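PDB 3GKB: putative enoyl-CoA hydratase from Streptomyces avermitilis, which probably acts on coenzyme A thioesters as a crotonase-fold enzyme of the enoyl-CoA hydratase family, though its substrate is unknown. Local coordinates for residues B[98-101]-B[102-105]. Numbering follows the deposited sequence.
Sequences VGEL and IRHQ
The carboxylate of Glu100 lies alongside the guanidinium of Arg103 in an i to i+3 salt bridge on the last turn of helix 96-103, within the crotonase fold. The grip is side-on and two-pronged: NH1 of Arg103 meets the syn lone pair of Glu100 OE1 at 2.7 Å. NE of Arg103 bonds Glu100 OE2 at 2.9 Å on the syn side, standing 24° out of the carboxylate plane. Accordingly the two planes are turned 34° against each other rather than coplanar. Glu100 is bent at chi2, and Arg103 at chi2 and chi3, which sets the two chains side by side, pointing the same way. Tyr158 OH also bonds Glu100 OE2, and Arg103 NH2 bonds the carbonyl of Asp227, so the pair joins this helix to helix 155-163 and to the loop after helix 216-223. With an alanine at Arg103, the buried Glu100 carboxylate is likely to lose its counter-charge and Asp227 O this donor. On another side of the helix, Ile102 packs against Phe124 of helix 120-127 and Leu44 of helix 34-48, and Val98 CG1 approaches Ile102 CD1 at 4.3 Å. His104 N and ND1 both hydrogen-bond Glu100 O, from opposite faces of its plane, so one carbonyl oxygen accepts from backbone and ring alike, ND1 at 2.8 Å with that oxygen only 10° out of the imidazole plane.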
loop_
_atom_site.group_PDB
_atom_site.type_symbol
_atom_site.label_atom_id
_atom_site.label_comp_id
_atom_site.label_asym_id
_atom_site.label_seq_id
_atom_site.Cartn_x
_atom_site.Cartn_y
_atom_site.Cartn_z
ATOM N N VAL B 98 10.320 3.524 22.340
ATOM C CA VAL B 98 11.446 3.777 21.416
ATOM C C VAL B 98 10.947 4.231 20.039
ATOM O O VAL B 98 11.251 5.341 19.561
ATOM C CB VAL B 98 12.325 2.503 21.227
ATOM C CG1 VAL B 98 13.456 2.757 20.217
ATOM C CG2 VAL B 98 12.816 1.987 22.575
ATOM N N GLY B 99 10.150 3.374 19.387
ATOM C CA GLY B 99 9.569 3.749 18.097
ATOM C C GLY B 99 8.684 4.994 18.172
ATOM O O GLY B 99 8.701 5.840 17.280
ATOM N N GLU B 100 7.934 5.141 19.250
ATOM C CA GLU B 100 7.082 6.312 19.388
ATOM C C GLU B 100 7.881 7.602 19.531
ATOM O O GLU B 100 7.483 8.630 19.000
ATOM C CB GLU B 100 6.053 6.119 20.514
ATOM C CG GLU B 100 5.007 5.049 20.142
ATOM C CD GLU B 100 4.300 5.365 18.836
ATOM O OE1 GLU B 100 3.425 6.271 18.793
ATOM O OE2 GLU B 100 4.647 4.712 17.827
ATOM N N LEU B 101 9.037 7.555 20.200
ATOM C CA LEU B 101 9.920 8.749 20.251
ATOM C C LEU B 101 10.395 9.115 18.830
ATOM O O LEU B 101 10.292 10.256 18.393
ATOM C CB LEU B 101 11.095 8.464 21.165
ATOM C CG LEU B 101 12.046 9.614 21.506
ATOM C CD1 LEU B 101 11.311 10.725 22.225
ATOM C CD2 LEU B 101 13.162 9.008 22.338
ATOM N N ILE B 102 10.858 8.118 18.085
ATOM C CA ILE B 102 11.301 8.327 16.692
ATOM C C ILE B 102 10.161 8.893 15.815
ATOM O O ILE B 102 10.352 9.858 15.042
ATOM C CB ILE B 102 11.853 7.006 16.080
ATOM C CG1 ILE B 102 13.141 6.573 16.784
ATOM C CG2 ILE B 102 12.117 7.178 14.582
ATOM C CD1 ILE B 102 13.549 5.096 16.584
ATOM N N ARG B 103 8.993 8.281 15.900
ATOM C CA ARG B 103 7.859 8.678 15.043
ATOM C C ARG B 103 7.444 10.146 15.255
ATOM O O ARG B 103 6.943 10.770 14.340
ATOM C CB ARG B 103 6.615 7.832 15.327
ATOM C CG ARG B 103 6.606 6.447 14.696
ATOM C CD ARG B 103 5.194 6.011 14.291
ATOM N NE ARG B 103 4.236 6.134 15.373
ATOM C CZ ARG B 103 3.040 6.725 15.318
ATOM N NH1 ARG B 103 2.275 6.754 16.412
ATOM N NH2 ARG B 103 2.570 7.249 14.196
ATOM N N HIS B 104 7.619 10.658 16.476
ATOM C CA HIS B 104 7.216 12.035 16.815
ATOM C C HIS B 104 8.360 13.065 16.837
ATOM O O HIS B 104 8.159 14.239 17.210
ATOM C CB HIS B 104 6.447 12.003 18.133
ATOM C CG HIS B 104 5.176 11.223 18.037
ATOM N ND1 HIS B 104 5.083 9.910 18.434
ATOM C CD2 HIS B 104 3.956 11.566 17.559
ATOM C CE1 HIS B 104 3.848 9.481 18.221
ATOM N NE2 HIS B 104 3.144 10.468 17.694
ATOM N N GLN B 105 9.544 12.645 16.398
ATOM C CA GLN B 105 10.732 13.516 16.395
ATOM C C GLN B 105 10.482 14.708 15.451
ATOM O O GLN B 105 9.895 14.542 14.357
ATOM C CB GLN B 105 11.961 12.713 15.979
ATOM C CG GLN B 105 13.339 13.396 16.190
ATOM C CD GLN B 105 13.725 13.538 17.662
ATOM O OE1 GLN B 105 13.275 12.769 18.525
ATOM N NE2 GLN B 105 14.568 14.526 17.956
#